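Local coordinates for protein Glp_546_48378_50642 (Giardia intestinalis, PDB 2QVW) that cleaves double-stranded RNA into short siRNA duplexes of 21 to 23 base pairs in the RNA interference pathway, at residues F428-K440 with I529-L541. Sequence-based numbering, arbitrary orientation.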
ATOM      1  N   PHE A 428      13.431   5.293  -6.630  1.00 25.61           N
ATOM      2  CA  PHE A 428      13.104   4.060  -7.341  1.00 24.60           C
ATOM      3  C   PHE A 428      13.347   4.297  -8.826  1.00 24.32           C
ATOM      4  O   PHE A 428      13.987   3.497  -9.502  1.00 24.48           O
ATOM      5  CB  PHE A 428      11.632   3.716  -7.112  1.00 24.36           C
ATOM      6  CG  PHE A 428      11.173   2.497  -7.844  1.00 23.49           C
ATOM      7  CD1 PHE A 428      11.611   1.238  -7.457  1.00 22.89           C
ATOM      8  CD2 PHE A 428      10.313   2.602  -8.935  1.00 23.31           C
ATOM      9  CE1 PHE A 428      11.205   0.105  -8.147  1.00 22.30           C
ATOM     10  CE2 PHE A 428       9.904   1.470  -9.623  1.00 22.79           C
ATOM     11  CZ  PHE A 428      10.351   0.224  -9.227  1.00 22.42           C
ATOM     12  N   LEU A 429      12.835   5.422  -9.312  1.00 23.99           N
ATOM     13  CA  LEU A 429      12.976   5.816 -10.700  1.00 23.99           C
ATOM     14  C   LEU A 429      14.425   5.964 -11.135  1.00 24.01           C
ATOM     15  O   LEU A 429      14.862   5.337 -12.093  1.00 24.37           O
ATOM     16  CB  LEU A 429      12.240   7.131 -10.937  1.00 23.92           C
ATOM     17  CG  LEU A 429      10.720   7.034 -11.093  1.00 24.82           C
ATOM     18  CD1 LEU A 429      10.077   8.392 -10.876  1.00 25.64           C
ATOM     19  CD2 LEU A 429      10.398   6.509 -12.473  1.00 25.49           C
ATOM     20  N   ALA A 430      15.177   6.798 -10.439  1.00 24.07           N
ATOM     21  CA  ALA A 430      16.566   6.995 -10.815  1.00 23.69           C
ATOM     22  C   ALA A 430      17.333   5.675 -10.988  1.00 23.36           C
ATOM     23  O   ALA A 430      17.970   5.447 -12.015  1.00 23.41           O
ATOM     24  CB  ALA A 430      17.258   7.884  -9.789  1.00 23.74           C
ATOM     25  N   LYS A 431      17.255   4.801  -9.990  1.00 23.23           N
ATOM     26  CA  LYS A 431      17.961   3.519 -10.040  1.00 23.44           C
ATOM     27  C   LYS A 431      17.629   2.740 -11.301  1.00 23.41           C
ATOM     28  O   LYS A 431      18.481   2.496 -12.140  1.00 23.72           O
ATOM     29  CB  LYS A 431      17.579   2.604  -8.874  1.00 23.52           C
ATOM     30  CG  LYS A 431      17.587   3.159  -7.463  1.00 24.84           C
ATOM     31  CD  LYS A 431      17.087   2.025  -6.559  1.00 27.93           C
ATOM     32  CE  LYS A 431      16.706   2.464  -5.165  1.00 30.69           C
ATOM     33  NZ  LYS A 431      16.016   1.364  -4.434  1.00 32.57           N
ATOM     34  N   THR A 432      16.364   2.350 -11.389  1.00 23.13           N
ATOM     35  CA  THR A 432      15.821   1.548 -12.471  1.00 22.49           C
ATOM     36  C   THR A 432      15.946   2.013 -13.924  1.00 22.85           C
ATOM     37  O   THR A 432      16.381   1.237 -14.770  1.00 23.13           O
ATOM     38  CB  THR A 432      14.344   1.242 -12.175  1.00 22.08           C
ATOM     39  OG1 THR A 432      13.659   2.458 -11.868  1.00 21.25           O
ATOM     40  CG2 THR A 432      14.220   0.311 -10.976  1.00 21.56           C
ATOM     41  N   LEU A 433      15.567   3.254 -14.221  1.00 23.00           N
ATOM     42  CA  LEU A 433      15.624   3.770 -15.594  1.00 23.56           C
ATOM     43  C   LEU A 433      17.025   3.842 -16.171  1.00 24.17           C
ATOM     44  O   LEU A 433      17.203   3.762 -17.384  1.00 24.46           O
ATOM     45  CB  LEU A 433      15.012   5.165 -15.678  1.00 23.45           C
ATOM     46  CG  LEU A 433      13.566   5.387 -15.244  1.00 23.44           C
ATOM     47  CD1 LEU A 433      13.180   6.811 -15.598  1.00 23.80           C
ATOM     48  CD2 LEU A 433      12.638   4.406 -15.928  1.00 23.52           C
ATOM     49  N   MET A 434      18.012   4.010 -15.293  1.00 24.61           N
ATOM     50  CA  MET A 434      19.420   4.120 -15.685  1.00 25.14           C
ATOM     51  C   MET A 434      20.231   3.079 -14.931  1.00 26.03           C
ATOM     52  O   MET A 434      20.135   2.969 -13.716  1.00 26.26           O
ATOM     53  CB  MET A 434      19.945   5.515 -15.351  1.00 24.67           C
ATOM     54  CG  MET A 434      19.005   6.610 -15.786  1.00 24.68           C
ATOM     55  SD  MET A 434      19.081   8.068 -14.764  1.00 25.67           S
ATOM     56  CE  MET A 434      19.808   9.150 -15.845  1.00 25.78           C
ATOM     57  N   SER A 435      21.039   2.326 -15.658  1.00 27.24           N
ATOM     58  CA  SER A 435      21.837   1.281 -15.055  1.00 28.57           C
ATOM     59  C   SER A 435      22.904   0.810 -16.033  1.00 29.74           C
ATOM     60  O   SER A 435      22.704   0.847 -17.252  1.00 29.85           O
ATOM     61  CB  SER A 435      20.925   0.112 -14.671  1.00 28.47           C
ATOM     62  OG  SER A 435      21.656  -1.070 -14.475  1.00 28.83           O
ATOM     63  N   PRO A 436      24.064   0.374 -15.515  1.00 31.18           N
ATOM     64  CA  PRO A 436      25.129  -0.098 -16.397  1.00 32.27           C
ATOM     65  C   PRO A 436      24.690  -1.368 -17.105  1.00 33.61           C
ATOM     66  O   PRO A 436      25.277  -1.789 -18.103  1.00 34.19           O
ATOM     67  CB  PRO A 436      26.291  -0.326 -15.436  1.00 32.09           C
ATOM     68  CG  PRO A 436      25.611  -0.683 -14.171  1.00 32.08           C
ATOM     69  CD  PRO A 436      24.488   0.305 -14.107  1.00 31.42           C
ATOM     70  N   GLU A 437      23.628  -1.960 -16.580  1.00 35.00           N
ATOM     71  CA  GLU A 437      23.083  -3.183 -17.133  1.00 36.64           C
ATOM     72  C   GLU A 437      22.224  -2.920 -18.367  1.00 36.90           C
ATOM     73  O   GLU A 437      21.658  -3.851 -18.944  1.00 37.01           O
ATOM     74  CB  GLU A 437      22.268  -3.910 -16.058  1.00 37.17           C
ATOM     75  CG  GLU A 437      21.633  -5.214 -16.517  1.00 40.12           C
ATOM     76  CD  GLU A 437      22.612  -6.140 -17.239  1.00 39.41           C
ATOM     77  OE1 GLU A 437      23.645  -6.544 -16.643  1.00 40.35           O
ATOM     78  OE2 GLU A 437      22.337  -6.468 -18.415  1.00 39.30           O
ATOM     79  N   HIS A 438      22.136  -1.655 -18.778  1.00 37.60           N
ATOM     80  CA  HIS A 438      21.329  -1.282 -19.943  1.00 38.39           C
ATOM     81  C   HIS A 438      22.114  -1.228 -21.244  1.00 39.37           C
ATOM     82  O   HIS A 438      21.536  -1.027 -22.311  1.00 39.12           O
ATOM     83  CB  HIS A 438      20.644   0.068 -19.719  1.00 38.19           C
ATOM     84  CG  HIS A 438      19.596   0.049 -18.651  1.00 37.43           C
ATOM     85  ND1 HIS A 438      18.854   1.160 -18.323  1.00 36.50           N
ATOM     86  CD2 HIS A 438      19.170  -0.942 -17.832  1.00 36.61           C
ATOM     87  CE1 HIS A 438      18.018   0.859 -17.347  1.00 36.65           C
ATOM     88  NE2 HIS A 438      18.189  -0.412 -17.031  1.00 37.14           N
ATOM     89  N   SER A 439      23.428  -1.402 -21.157  1.00 40.94           N
ATOM     90  CA  SER A 439      24.278  -1.387 -22.339  1.00 43.07           C
ATOM     91  C   SER A 439      25.024  -2.702 -22.438  1.00 44.44           C
ATOM     92  O   SER A 439      25.116  -3.441 -21.461  1.00 44.75           O
ATOM     93  CB  SER A 439      25.274  -0.250 -22.250  1.00 43.02           C
ATOM     94  OG  SER A 439      25.879  -0.259 -20.978  1.00 43.74           O
ATOM     95  N   LYS A 440      25.561  -2.993 -23.616  1.00 46.13           N
ATOM     96  CA  LYS A 440      26.289  -4.240 -23.840  1.00 47.80           C
ATOM     97  C   LYS A 440      27.803  -4.093 -23.719  1.00 48.63           C
ATOM     98  O   LYS A 440      28.304  -3.022 -23.383  1.00 49.09           O
ATOM     99  CB  LYS A 440      25.924  -4.817 -25.218  1.00 48.06           C
ATOM    100  CG  LYS A 440      25.650  -3.780 -26.302  1.00 49.15           C
ATOM    101  CD  LYS A 440      26.846  -2.877 -26.554  1.00 51.72           C
ATOM    102  CE  LYS A 440      26.502  -1.781 -27.554  1.00 53.50           C
ATOM    103  NZ  LYS A 440      27.650  -0.860 -27.787  1.00 54.01           N
ATOM    104  N   ILE A 529      30.968   2.216 -18.176  1.00 35.07           N
ATOM    105  CA  ILE A 529      29.511   2.218 -18.172  1.00 34.31           C
ATOM    106  C   ILE A 529      29.128   2.727 -16.800  1.00 33.88           C
ATOM    107  O   ILE A 529      28.261   3.578 -16.668  1.00 33.89           O
ATOM    108  CB  ILE A 529      28.890   0.790 -18.347  1.00 34.27           C
ATOM    109  CG1 ILE A 529      29.354   0.123 -19.648  1.00 34.29           C
ATOM    110  CG2 ILE A 529      27.390   0.896 -18.381  1.00 34.23           C
ATOM    111  CD1 ILE A 529      30.831  -0.264 -19.679  1.00 39.53           C
ATOM    112  N   ASP A 530      29.792   2.197 -15.777  1.00 33.10           N
ATOM    113  CA  ASP A 530      29.522   2.593 -14.407  1.00 32.30           C
ATOM    114  C   ASP A 530      29.659   4.087 -14.274  1.00 31.30           C
ATOM    115  O   ASP A 530      28.767   4.749 -13.760  1.00 31.17           O
ATOM    116  CB  ASP A 530      30.483   1.901 -13.440  1.00 32.68           C
ATOM    117  CG  ASP A 530      30.050   0.481 -13.103  1.00 34.19           C
ATOM    118  OD1 ASP A 530      28.916   0.311 -12.610  1.00 35.70           O
ATOM    119  OD2 ASP A 530      30.838  -0.464 -13.325  1.00 35.41           O
ATOM    120  N   ILE A 531      30.779   4.615 -14.751  1.00 29.99           N
ATOM    121  CA  ILE A 531      31.047   6.049 -14.698  1.00 28.97           C
ATOM    122  C   ILE A 531      29.946   6.850 -15.393  1.00 28.34           C
ATOM    123  O   ILE A 531      29.385   7.788 -14.836  1.00 28.36           O
ATOM    124  CB  ILE A 531      32.408   6.375 -15.364  1.00 28.99           C
ATOM    125  CG1 ILE A 531      33.558   5.912 -14.459  1.00 29.12           C
ATOM    126  CG2 ILE A 531      32.509   7.863 -15.636  1.00 28.69           C
ATOM    127  CD1 ILE A 531      34.905   5.926 -15.126  1.00 39.53           C
ATOM    128  N   MET A 532      29.635   6.457 -16.614  1.00 27.73           N
ATOM    129  CA  MET A 532      28.620   7.139 -17.387  1.00 26.96           C
ATOM    130  C   MET A 532      27.288   7.170 -16.660  1.00 26.46           C
ATOM    131  O   MET A 532      26.628   8.210 -16.631  1.00 26.47           O
ATOM    132  CB  MET A 532      28.465   6.465 -18.751  1.00 26.94           C
ATOM    133  CG  MET A 532      28.491   7.427 -19.935  1.00 27.03           C
ATOM    134  SD  MET A 532      29.842   8.658 -19.858  1.00 29.42           S
ATOM    135  CE  MET A 532      31.279   7.624 -19.781  1.00 29.49           C
ATOM    136  N   THR A 533      26.894   6.045 -16.064  1.00 25.82           N
ATOM    137  CA  THR A 533      25.619   5.969 -15.343  1.00 25.54           C
ATOM    138  C   THR A 533      25.527   6.967 -14.190  1.00 25.08           C
ATOM    139  O   THR A 533      24.519   7.658 -14.050  1.00 25.24           O
ATOM    140  CB  THR A 533      25.361   4.556 -14.773  1.00 25.78           C
ATOM    141  OG1 THR A 533      25.273   3.605 -15.839  1.00 27.09           O
ATOM    142  CG2 THR A 533      24.064   4.538 -13.993  1.00 25.66           C
ATOM    143  N   HIS A 534      26.581   7.045 -13.378  1.00 24.33           N
ATOM    144  CA  HIS A 534      26.612   7.956 -12.235  1.00 23.48           C
ATOM    145  C   HIS A 534      26.412   9.391 -12.662  1.00 22.87           C
ATOM    146  O   HIS A 534      25.962  10.216 -11.874  1.00 22.34           O
ATOM    147  CB  HIS A 534      27.934   7.836 -11.479  1.00 23.43           C
ATOM    148  CG  HIS A 534      28.104   6.528 -10.776  1.00 22.98           C
ATOM    149  ND1 HIS A 534      27.215   6.078  -9.825  1.00 21.85           N
ATOM    150  CD2 HIS A 534      29.059   5.573 -10.884  1.00 23.04           C
ATOM    151  CE1 HIS A 534      27.617   4.903  -9.377  1.00 22.07           C
ATOM    152  NE2 HIS A 534      28.733   4.573 -10.004  1.00 22.47           N
ATOM    153  N   LEU A 535      26.777   9.694 -13.900  1.00 22.55           N
ATOM    154  CA  LEU A 535      26.590  11.037 -14.412  1.00 22.47           C
ATOM    155  C   LEU A 535      25.113  11.139 -14.742  1.00 22.58           C
ATOM    156  O   LEU A 535      24.434  12.085 -14.333  1.00 22.84           O
ATOM    157  CB  LEU A 535      27.419  11.258 -15.677  1.00 22.31           C
ATOM    158  CG  LEU A 535      28.934  11.254 -15.541  1.00 21.75           C
ATOM    159  CD1 LEU A 535      29.530  11.467 -16.896  1.00 21.33           C
ATOM    160  CD2 LEU A 535      29.389  12.342 -14.586  1.00 21.80           C
ATOM    161  N   ALA A 536      24.627  10.141 -15.477  1.00 22.10           N
ATOM    162  CA  ALA A 536      23.232  10.072 -15.889  1.00 21.68           C
ATOM    163  C   ALA A 536      22.328  10.369 -14.710  1.00 21.55           C
ATOM    164  O   ALA A 536      21.549  11.314 -14.750  1.00 21.71           O
ATOM    165  CB  ALA A 536      22.928   8.697 -16.453  1.00 21.58           C
ATOM    166  N   ARG A 537      22.441   9.560 -13.661  1.00 21.22           N
ATOM    167  CA  ARG A 537      21.636   9.745 -12.454  1.00 21.11           C
ATOM    168  C   ARG A 537      21.734  11.206 -12.027  1.00 21.17           C
ATOM    169  O   ARG A 537      20.739  11.939 -12.037  1.00 21.18           O
ATOM    170  CB  ARG A 537      22.158   8.846 -11.330  1.00 21.14           C
ATOM    171  CG  ARG A 537      22.225   7.360 -11.674  1.00 20.91           C
ATOM    172  CD  ARG A 537      20.971   6.605 -11.256  1.00 21.11           C
ATOM    173  NE  ARG A 537      21.059   5.167 -11.521  1.00 21.40           N
ATOM    174  CZ  ARG A 537      22.020   4.371 -11.062  1.00 22.21           C
ATOM    175  NH1 ARG A 537      22.992   4.865 -10.312  1.00 22.59           N
ATOM    176  NH2 ARG A 537      21.998   3.076 -11.345  1.00 22.52           N
ATOM    177  N   GLY A 538      22.952  11.617 -11.675  1.00 21.16           N
ATOM    178  CA  GLY A 538      23.221  12.980 -11.254  1.00 21.19           C
ATOM    179  C   GLY A 538      22.655  14.047 -12.169  1.00 21.19           C
ATOM    180  O   GLY A 538      22.098  15.023 -11.697  1.00 21.01           O
ATOM    181  N   LEU A 539      22.808  13.884 -13.473  1.00 21.14           N
ATOM    182  CA  LEU A 539      22.268  14.864 -14.406  1.00 20.94           C
ATOM    183  C   LEU A 539      20.755  14.768 -14.486  1.00 21.14           C
ATOM    184  O   LEU A 539      20.076  15.759 -14.771  1.00 21.15           O
ATOM    185  CB  LEU A 539      22.843  14.649 -15.797  1.00 20.75           C
ATOM    186  CG  LEU A 539      24.125  15.414 -16.086  1.00 20.43           C
ATOM    187  CD1 LEU A 539      24.708  14.956 -17.402  1.00 20.84           C
ATOM    188  CD2 LEU A 539      23.811  16.904 -16.109  1.00 19.79           C
ATOM    189  N   TRP A 540      20.235  13.563 -14.244  1.00 21.35           N
ATOM    190  CA  TRP A 540      18.800  13.311 -14.275  1.00 21.67           C
ATOM    191  C   TRP A 540      18.145  14.172 -13.216  1.00 22.24           C
ATOM    192  O   TRP A 540      17.356  15.062 -13.539  1.00 22.43           O
ATOM    193  CB  TRP A 540      18.526  11.823 -14.026  1.00 21.35           C
ATOM    194  CG  TRP A 540      17.071  11.451 -13.882  1.00 20.97           C
ATOM    195  CD1 TRP A 540      16.424  11.131 -12.721  1.00 20.48           C
ATOM    196  CD2 TRP A 540      16.080  11.371 -14.926  1.00 21.16           C
ATOM    197  NE1 TRP A 540      15.097  10.857 -12.970  1.00 20.36           N
ATOM    198  CE2 TRP A 540      14.857  10.996 -14.312  1.00 20.77           C
ATOM    199  CE3 TRP A 540      16.105  11.577 -16.317  1.00 21.00           C
ATOM    200  CZ2 TRP A 540      13.668  10.822 -15.042  1.00 20.62           C
ATOM    201  CZ3 TRP A 540      14.919  11.401 -17.044  1.00 20.08           C
ATOM    202  CH2 TRP A 540      13.720  11.028 -16.401  1.00 20.67           C
ATOM    203  N   LEU A 541      18.501  13.934 -11.957  1.00 22.82           N
ATOM    204  CA  LEU A 541      17.919  14.701 -10.863  1.00 23.67           C
ATOM    205  C   LEU A 541      18.695  15.950 -10.502  1.00 24.28           C
ATOM    206  O   LEU A 541      18.381  16.618  -9.522  1.00 24.73           O
ATOM    207  CB  LEU A 541      17.785  13.836  -9.611  1.00 23.68           C
ATOM    208  CG  LEU A 541      18.137  12.345  -9.642  1.00 23.82           C
ATOM    209  CD1 LEU A 541      19.636  12.154  -9.521  1.00 24.32           C
ATOM    210  CD2 LEU A 541      17.445  11.666  -8.475  1.00 24.20           C
TER
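Arg537 reaches from helix 529-541 to the C-terminal end of helix 428-433, where backbone carbonyls gather. Its CB and CG leave the backbone with CG anti to the carbonyl carbon, and a bend at the second torsion (chi2 -93°) turns the chain toward that helix end. CD lies beside Ala430 O, and Ala430 CB is 4.2 Å from Arg537 CD. NE gives a weak, strongly bent hydrogen bond to Ala430 O. Farther out, NE and NH2 both point at Met434 O, though the position of that oxygen is less certain and this fork is correspondingly doubtful. Ala430 O lies at the guanidinium edge, near its plane. One face is covered by Thr533, whose CG2 stands 3.5 Å above the plane over the centre. Such a cationic group at a helix C-terminus probably interacts favourably with the helix dipole.

Beside it, Met434, the first residue to leave helical geometry, lays its thioether along helix 529-541. Its SD makes an oblique Met-aromatic contact with Trp540, 4.5 Å from the centroid of the five-membered ring, while CE lies against Ala536 and Trp540 CB. Leu433 CD1 approaches CZ2, on the six-membered ring of the same indole, obliquely and from the same side as the sulfur, and Ala430 CB packs on Leu541 CD2. At the other end, Pro436, inside an ST turn in which Ser435 OG accepts from Glu437 N, rests on Ile529 and Asp530.

The two helix segments run roughly antiparallel (146°), 10.0 Å apart at closest approach. Helix 330-356 of the first RNase III domain touches Leu429 and Trp540, helix 500-516 touches Ala430 and Arg537, and Phe491 of helix 486-497 backs Ala536.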